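Local coordinates for DUF3201 domain-containing protein (Pyrococcus furiosus, PDB 1YB3) that is of unknown function: a conserved archaeal protein from a hyperthermophile, folded as an antiparallel sheet packed against helices, at residues G23-F26 against E27-E30; G77-Q81 against G82-V86; E156-K159 against R160-R164. One frame throughout, in Å; residues are numbered along the deposited sequence. Where two conformers were deposited one is given.

Contacts 1 and 3 each take in about two turns of helix, on helix 11-35 and helix 155-171, while contact 2 is the tight end of the hairpin formed by strands 74-79 and 82-90. The hairpin is the most buried of the three, its centre about 8 Å from that of the chain, against 12 Å for contact 3 and 16 Å for contact 1. Both helices pack on the hairpin: Ile25 and Leu28 from one, Val158 and Ile162 from the other, meet Ala78, Phe83 or Phe85. Chemistry follows place: the hairpin relies on backbone bonds and a tyrosine over glycine; contact 1 combines water bridges with salt bridges to other elements, whereas contact 3 has a salt-bridge network along its own helix.

Contact 1: G23-F26 against E27-E30; sequences GDIF and ELRE
Glu27 reaches back along its helix toward Gly23 and Asp24, and its side chain can be followed atom by atom. CB lies beside two carbonyl oxygens of the preceding turn, 3.4 Å from Gly23 O and 3.6 Å from Asp24 O. CG stands opposite the backbone N (chi1 176°) and the next torsion is also extended, carrying the carboxylate well out from the helix. There Glu27 OE2 accepts a hydrogen bond of 2.7 Å from water 1, which also donates to Asp24 O and thus ties side chain to backbone across the turn. The same OE2 forms a salt bridge with Lys155, which would help to offset the like charge of the Asp24 carboxylate nearby.

The main chain beneath is regular: Leu28 N bonds to Asp24 O at 2.8 Å, and Arg29 N to Ile25 O at 2.9 Å. The bond from Glu30 N to Phe26 O is weak at 3.4 Å, but Phe26 O also accepts from water 2. Glu30 has two conformers; in the one given, its OE2 appears to accept from the same water and to form a salt bridge with Arg29 NH1. Arg29 itself is held on its other nitrogens by Glu43 and by the carbonyls of Val41 and Glu42.

On the buried side, Ile25 CD1 meets Leu28 CD2 at 4.1 Å, one methyl against another, and both side chains also rest on Phe83. With Ile25 and Leu28 facing the sheet, Glu27 at a water bridge and Arg29 running to strand 40-47, this is an amphipathic alpha-helix laid across an antiparallel beta-sheet.

Contact 2: G77-Q81 against G82-V86; sequences GATPQ and GFYFV
Gly77 and Tyr84 form a hydrogen-bonded pair in a beta hairpin with a two-residue loop, Pro80-Gln81, closed by a type I turn from Thr79 to Gly82. Backbone bonds come first. Gly77 N donates to Tyr84 O and Tyr84 N returns a bond to Gly77 O; nearer the turn, Thr79 N reaches Gly82 O at 3.0 Å. Gly82 N closes the turn on Thr79 O at 2.9 Å. Between these pairs, Ala78 and Phe83 are a non-hydrogen-bonded pair, and each makes a CA-H...O contact, Ala78 CA to Gly82 O at 3.2 Å and Phe83 CA to Gly77 O at 3.3 Å.

Within the turn, Thr79 OG1 accepts from Gln81 N at 3.1 Å, an ST turn. Gly82 adopts a positive phi of 130°, a backbone conformation open mainly to glycine.

Aromatic packing differs by face. Phe83 shares with Ala78 the face turned toward helix 11-35, and also touches Val158. On the other face, the Tyr84 ring lies over Gly77, its chi1 of 70° placing CG between the backbone N and the carbonyl carbon. The Tyr84 hydroxyl is hydrogen-bonded to His65 NE2, while Gly77 N sits 3.8 Å above the Tyr84 ring plane, over its centre.

Contact 3: E156-K159 against R160-R164; sequences EEVK and REIKR
A salt-bridge network of Glu156, Arg160, Glu161 and Arg164 runs along the outer side of the amphipathic helix 155-171. The i to i+4 pair of Glu156 and Arg160 crosses the two segments. Arg160 grips Glu156 side-on with two nitrogens: Arg160 NE bonds to Glu156 OE2 at 2.9 Å, almost straight at 169°, and Arg160 NH2 bonds to Glu156 OE1 at 3.1 Å. Both oxygens are met from the syn side and lie close to the guanidinium plane, although the two flat groups are turned 35° against each other. The bend of Glu156 at its second torsion (-88°) swings the carboxylate forward to the guanidinium edge. Glu157 runs alongside Arg160, with Glu157 CG 3.5 Å from Arg160 NH2 and its carboxylate plane nearly perpendicular to the guanidinium.

Glu161 links the two arginines differently. Glu161 OE2 lies 3.3 Å from Arg160 NH1 but well out of the guanidinium plane, making this an ion pair without a directed N-H. Glu161 OE1, by contrast, accepts from Arg164 NH1 at 2.9 Å through the syn lone pair, in a salt bridge; that nitrogen also bonds to the carbonyl of Ala105.

The buried side is aliphatic. Val158 packs on Leu28, Ile162 on Leu32 and Phe85, joining this helix to helix 11-35 and strand 82-90. Within the turn itself, Ile162 N bonds to Val158 O at 3.0 Å, and Val158 CG1 meets Ile162 CD1 at 3.8 Å.

Contact 1: G23-F26 against E27-E30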
loop_
_atom_site.group_PDB
_atom_site.type_symbol
_atom_site.label_atom_id
_atom_site.label_comp_id
_atom_site.label_asym_id
_atom_site.label_seq_id
_atom_site.Cartn_x
_atom_site.Cartn_y
_atom_site.Cartn_z
ATOM N N GLY A 23 -5.195 -15.289 8.654
ATOM C CA GLY A 23 -6.292 -15.970 7.947
ATOM C C GLY A 23 -6.838 -15.119 6.807
ATOM O O GLY A 23 -7.060 -15.619 5.701
ATOM N N ASP A 24 -7.007 -13.828 7.069
ATOM C CA ASP A 24 -7.520 -12.907 6.052
ATOM C C ASP A 24 -6.585 -12.786 4.842
ATOM O O ASP A 24 -7.075 -12.653 3.707
ATOM C CB ASP A 24 -7.787 -11.514 6.637
ATOM C CG ASP A 24 -9.082 -11.440 7.455
ATOM O OD1 ASP A 24 -9.727 -12.487 7.702
ATOM O OD2 ASP A 24 -9.448 -10.311 7.851
ATOM N N ILE A 25 -5.269 -12.770 5.064
ATOM C CA ILE A 25 -4.333 -12.658 3.932
ATOM C C ILE A 25 -4.196 -13.958 3.136
ATOM O O ILE A 25 -4.101 -13.938 1.892
ATOM C CB ILE A 25 -2.959 -12.055 4.331
ATOM C CG1 ILE A 25 -3.125 -10.577 4.673
ATOM C CG2 ILE A 25 -1.923 -12.185 3.207
ATOM C CD1 ILE A 25 -3.615 -9.708 3.495
ATOM N N PHE A 26 -4.214 -15.099 3.824
ATOM C CA PHE A 26 -4.210 -16.356 3.082
ATOM C C PHE A 26 -5.458 -16.415 2.181
ATOM O O PHE A 26 -5.369 -16.797 1.004
ATOM C CB PHE A 26 -4.103 -17.566 4.023
ATOM C CG PHE A 26 -2.751 -17.702 4.679
ATOM C CD1 PHE A 26 -1.590 -17.807 3.908
ATOM C CD2 PHE A 26 -2.635 -17.741 6.073
ATOM C CE1 PHE A 26 -0.333 -17.929 4.515
ATOM C CE2 PHE A 26 -1.374 -17.866 6.694
ATOM C CZ PHE A 26 -0.229 -17.954 5.916
ATOM N N GLU A 27 -6.593 -15.968 2.717
ATOM C CA GLU A 27 -7.866 -15.955 1.984
ATOM C C GLU A 27 -7.812 -14.969 0.814
ATOM O O GLU A 27 -8.195 -15.305 -0.325
ATOM C CB GLU A 27 -9.023 -15.597 2.922
ATOM C CG GLU A 27 -10.390 -15.471 2.232
ATOM C CD GLU A 27 -11.506 -15.089 3.204
ATOM O OE1 GLU A 27 -12.365 -15.964 3.490
ATOM O OE2 GLU A 27 -11.517 -13.926 3.689
ATOM N N LEU A 28 -7.330 -13.760 1.095
ATOM C CA LEU A 28 -7.294 -12.698 0.081
ATOM C C LEU A 28 -6.339 -13.044 -1.054
ATOM O O LEU A 28 -6.620 -12.695 -2.229
ATOM C CB LEU A 28 -6.912 -11.358 0.707
ATOM C CG LEU A 28 -6.885 -10.134 -0.205
ATOM C CD1 LEU A 28 -8.286 -9.911 -0.842
ATOM C CD2 LEU A 28 -6.420 -8.929 0.594
ATOM N N ARG A 29 -5.222 -13.708 -0.735
ATOM C CA ARG A 29 -4.263 -14.139 -1.752
ATOM C C ARG A 29 -4.941 -15.048 -2.769
ATOM O O ARG A 29 -4.799 -14.844 -3.992
ATOM C CB ARG A 29 -3.014 -14.806 -1.131
ATOM C CG ARG A 29 -1.873 -15.059 -2.126
ATOM C CD ARG A 29 -1.996 -16.414 -2.826
ATOM N NE ARG A 29 -1.043 -16.532 -3.934
ATOM C CZ ARG A 29 -0.943 -17.582 -4.744
ATOM N NH1 ARG A 29 -1.705 -18.663 -4.557
ATOM N NH2 ARG A 29 -0.046 -17.568 -5.731
ATOM N N GLU A 30 -5.695 -16.036 -2.290
ATOM C CA GLU A 30 -6.355 -16.954 -3.232
ATOM C C GLU A 30 -7.423 -16.227 -4.058
ATOM O O GLU A 30 -7.576 -16.479 -5.279
ATOM C CB GLU A 30 -6.920 -18.170 -2.493
ATOM C CG GLU A 30 -5.836 -19.053 -1.827
ATOM C CD GLU A 30 -4.716 -19.471 -2.784
ATOM O OE1 GLU A 30 -5.019 -19.887 -3.928
ATOM O OE2 GLU A 30 -3.533 -19.398 -2.392
HETATM O O HOH W 1 -9.782 -11.858 3.434
HETATM O O HOH W 2 -3.284 -18.470 0.161
#

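Contact 2: G77-Q81 against G82-V86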
loop_
_atom_site.group_PDB
_atom_site.type_symbol
_atom_site.label_atom_id
_atom_site.label_comp_id
_atom_site.label_asym_id
_atom_site.label_seq_id
_atom_site.Cartn_x
_atom_site.Cartn_y
_atom_site.Cartn_z
ATOM N N GLY A 77 -1.044 -6.845 1.741
ATOM C CA GLY A 77 -0.748 -7.504 3.046
ATOM C C GLY A 77 -1.647 -7.043 4.171
ATOM O O GLY A 77 -2.646 -6.346 3.947
ATOM N N ALA A 78 -1.314 -7.454 5.394
ATOM C CA ALA A 78 -2.076 -6.992 6.553
ATOM C C ALA A 78 -1.106 -6.790 7.685
ATOM O O ALA A 78 -0.075 -7.491 7.771
ATOM C CB ALA A 78 -3.143 -8.001 6.953
ATOM N N THR A 79 -1.420 -5.807 8.515
ATOM C CA THR A 79 -0.696 -5.555 9.772
ATOM C C THR A 79 -1.790 -5.498 10.847
ATOM O O THR A 79 -2.974 -5.630 10.549
ATOM C CB THR A 79 -0.014 -4.180 9.745
ATOM O OG1 THR A 79 -1.029 -3.181 9.743
ATOM C CG2 THR A 79 0.918 -4.002 8.496
ATOM N N PRO A 80 -1.412 -5.295 12.123
ATOM C CA PRO A 80 -2.481 -5.160 13.127
ATOM C C PRO A 80 -3.491 -4.024 12.854
ATOM O O PRO A 80 -4.575 -3.997 13.454
ATOM C CB PRO A 80 -1.701 -4.908 14.424
ATOM C CG PRO A 80 -0.368 -5.594 14.191
ATOM C CD PRO A 80 -0.070 -5.262 12.741
ATOM N N GLN A 81 -3.136 -3.107 11.955
ATOM C CA GLN A 81 -4.062 -2.022 11.535
ATOM C C GLN A 81 -5.116 -2.483 10.531
ATOM O O GLN A 81 -6.204 -1.876 10.419
ATOM C CB GLN A 81 -3.295 -0.855 10.928
ATOM C CG GLN A 81 -2.611 0.060 11.930
ATOM C CD GLN A 81 -1.919 1.249 11.260
ATOM O OE1 GLN A 81 -1.377 1.133 10.162
ATOM N NE2 GLN A 81 -1.941 2.388 11.926
ATOM N N GLY A 82 -4.795 -3.546 9.802
ATOM C CA GLY A 82 -5.681 -4.055 8.743
ATOM C C GLY A 82 -4.967 -4.284 7.422
ATOM O O GLY A 82 -3.738 -4.378 7.373
ATOM N N PHE A 83 -5.760 -4.386 6.346
ATOM C CA PHE A 83 -5.228 -4.610 5.010
ATOM C C PHE A 83 -4.523 -3.359 4.451
ATOM O O PHE A 83 -4.876 -2.210 4.781
ATOM C CB PHE A 83 -6.355 -4.886 4.017
ATOM C CG PHE A 83 -7.119 -6.155 4.241
ATOM C CD1 PHE A 83 -6.538 -7.411 3.992
ATOM C CD2 PHE A 83 -8.463 -6.099 4.607
ATOM C CE1 PHE A 83 -7.276 -8.584 4.152
ATOM C CE2 PHE A 83 -9.218 -7.270 4.761
ATOM C CZ PHE A 83 -8.626 -8.514 4.539
ATOM N N TYR A 84 -3.577 -3.590 3.553
ATOM C CA TYR A 84 -3.023 -2.519 2.731
ATOM C C TYR A 84 -2.628 -3.089 1.370
ATOM O O TYR A 84 -2.470 -4.304 1.206
ATOM C CB TYR A 84 -1.811 -1.877 3.404
ATOM C CG TYR A 84 -0.617 -2.805 3.438
ATOM C CD1 TYR A 84 0.300 -2.806 2.400
ATOM C CD2 TYR A 84 -0.448 -3.728 4.479
ATOM C CE1 TYR A 84 1.397 -3.700 2.390
ATOM C CE2 TYR A 84 0.645 -4.614 4.482
ATOM C CZ TYR A 84 1.551 -4.586 3.449
ATOM O OH TYR A 84 2.621 -5.463 3.438
ATOM N N PHE A 85 -2.493 -2.205 0.386
ATOM C CA PHE A 85 -1.762 -2.559 -0.813
ATOM C C PHE A 85 -0.880 -1.386 -1.177
ATOM O O PHE A 85 -1.117 -0.250 -0.754
ATOM C CB PHE A 85 -2.696 -2.972 -1.971
ATOM C CG PHE A 85 -3.574 -1.850 -2.477
ATOM C CD1 PHE A 85 -3.127 -1.025 -3.501
ATOM C CD2 PHE A 85 -4.838 -1.647 -1.940
ATOM C CE1 PHE A 85 -3.929 0.016 -3.991
ATOM C CE2 PHE A 85 -5.652 -0.579 -2.408
ATOM C CZ PHE A 85 -5.178 0.251 -3.429
ATOM N N VAL A 86 0.168 -1.690 -1.926
ATOM C CA VAL A 86 1.120 -0.668 -2.349
ATOM C C VAL A 86 1.639 -1.023 -3.727
ATOM O O VAL A 86 1.902 -2.201 -3.997
ATOM C CB VAL A 86 2.296 -0.521 -1.317
ATOM C CG1 VAL A 86 2.952 -1.854 -1.032
ATOM C CG2 VAL A 86 3.322 0.547 -1.768
#

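Contact 3: E156-K159 against R160-R164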
loop_
_atom_site.group_PDB
_atom_site.type_symbol
_atom_site.label_atom_id
_atom_site.label_comp_id
_atom_site.label_asym_id
_atom_site.label_seq_id
_atom_site.Cartn_x
_atom_site.Cartn_y
_atom_site.Cartn_z
ATOM N N GLU A 156 -14.364 -6.138 1.359
ATOM C CA GLU A 156 -14.993 -5.513 0.185
ATOM C C GLU A 156 -14.154 -4.359 -0.332
ATOM O O GLU A 156 -13.996 -4.196 -1.544
ATOM C CB GLU A 156 -16.408 -5.014 0.539
ATOM C CG GLU A 156 -17.252 -4.517 -0.675
ATOM C CD GLU A 156 -17.052 -3.002 -1.025
ATOM O OE1 GLU A 156 -16.407 -2.275 -0.236
ATOM O OE2 GLU A 156 -17.555 -2.533 -2.094
ATOM N N GLU A 157 -13.619 -3.556 0.602
ATOM C CA GLU A 157 -12.836 -2.379 0.235
ATOM C C GLU A 157 -11.482 -2.740 -0.334
ATOM O O GLU A 157 -11.005 -2.085 -1.246
ATOM C CB GLU A 157 -12.713 -1.385 1.408
ATOM C CG GLU A 157 -13.931 -0.456 1.501
ATOM C CD GLU A 157 -13.907 0.461 2.708
ATOM O OE1 GLU A 157 -12.831 0.585 3.349
ATOM O OE2 GLU A 157 -14.961 1.064 3.019
ATOM N N VAL A 158 -10.828 -3.784 0.181
ATOM C CA VAL A 158 -9.546 -4.120 -0.459
ATOM C C VAL A 158 -9.719 -4.482 -1.926
ATOM O O VAL A 158 -8.969 -3.995 -2.789
ATOM C CB VAL A 158 -8.733 -5.178 0.312
ATOM C CG1 VAL A 158 -7.283 -5.241 -0.238
ATOM C CG2 VAL A 158 -8.678 -4.795 1.709
ATOM N N LYS A 159 -10.740 -5.296 -2.216
ATOM C CA LYS A 159 -11.044 -5.670 -3.590
ATOM C C LYS A 159 -11.411 -4.442 -4.431
ATOM O O LYS A 159 -10.876 -4.245 -5.513
ATOM C CB LYS A 159 -12.171 -6.708 -3.657
ATOM C CG LYS A 159 -11.788 -8.112 -3.236
ATOM C CD LYS A 159 -12.991 -9.074 -3.449
ATOM C CE LYS A 159 -12.656 -10.492 -3.019
ATOM N NZ LYS A 159 -13.842 -11.400 -3.084
ATOM N N ARG A 160 -12.309 -3.598 -3.917
ATOM C CA ARG A 160 -12.744 -2.435 -4.700
ATOM C C ARG A 160 -11.654 -1.390 -4.915
ATOM O O ARG A 160 -11.524 -0.827 -6.004
ATOM C CB ARG A 160 -14.010 -1.818 -4.106
ATOM C CG ARG A 160 -14.534 -0.620 -4.933
ATOM C CD ARG A 160 -16.008 -0.286 -4.598
ATOM N NE ARG A 160 -16.195 -0.236 -3.148
ATOM C CZ ARG A 160 -15.888 0.810 -2.389
ATOM N NH1 ARG A 160 -15.431 1.930 -2.936
ATOM N NH2 ARG A 160 -16.045 0.736 -1.076
ATOM N N GLU A 161 -10.858 -1.126 -3.875
ATOM C CA GLU A 161 -9.813 -0.116 -3.994
ATOM C C GLU A 161 -8.647 -0.551 -4.882
ATOM O O GLU A 161 -8.097 0.274 -5.607
ATOM C CB GLU A 161 -9.343 0.357 -2.609
ATOM C CG GLU A 161 -10.441 0.986 -1.731
ATOM C CD GLU A 161 -11.226 2.107 -2.415
ATOM O OE1 GLU A 161 -10.738 2.682 -3.400
ATOM O OE2 GLU A 161 -12.328 2.401 -1.924
ATOM N N ILE A 162 -8.263 -1.835 -4.819
ATOM C CA ILE A 162 -7.261 -2.347 -5.772
ATOM C C ILE A 162 -7.777 -2.162 -7.192
ATOM O O ILE A 162 -7.041 -1.718 -8.071
ATOM C CB ILE A 162 -6.895 -3.831 -5.529
ATOM C CG1 ILE A 162 -6.115 -3.962 -4.237
ATOM C CG2 ILE A 162 -6.125 -4.398 -6.740
ATOM C CD1 ILE A 162 -5.898 -5.415 -3.746
ATOM N N LYS A 163 -9.057 -2.459 -7.398
ATOM C CA LYS A 163 -9.665 -2.314 -8.725
ATOM C C LYS A 163 -9.609 -0.847 -9.181
ATOM O O LYS A 163 -9.191 -0.550 -10.302
ATOM C CB LYS A 163 -11.112 -2.826 -8.701
ATOM C CG LYS A 163 -11.866 -2.561 -10.007
ATOM C CD LYS A 163 -13.257 -3.204 -10.019
ATOM C CE LYS A 163 -14.226 -2.488 -9.108
ATOM N NZ LYS A 163 -15.632 -2.939 -9.361
ATOM N N ARG A 164 -10.027 0.070 -8.307
ATOM C CA ARG A 164 -9.968 1.507 -8.611
ATOM C C ARG A 164 -8.528 1.965 -8.882
ATOM O O ARG A 164 -8.279 2.764 -9.775
ATOM C CB ARG A 164 -10.641 2.360 -7.524
ATOM C CG ARG A 164 -12.179 2.177 -7.471
ATOM C CD ARG A 164 -12.819 2.957 -6.321
ATOM N NE ARG A 164 -12.869 4.388 -6.583
ATOM C CZ ARG A 164 -12.085 5.295 -6.006
ATOM N NH1 ARG A 164 -11.161 4.923 -5.127
ATOM N NH2 ARG A 164 -12.224 6.587 -6.309
#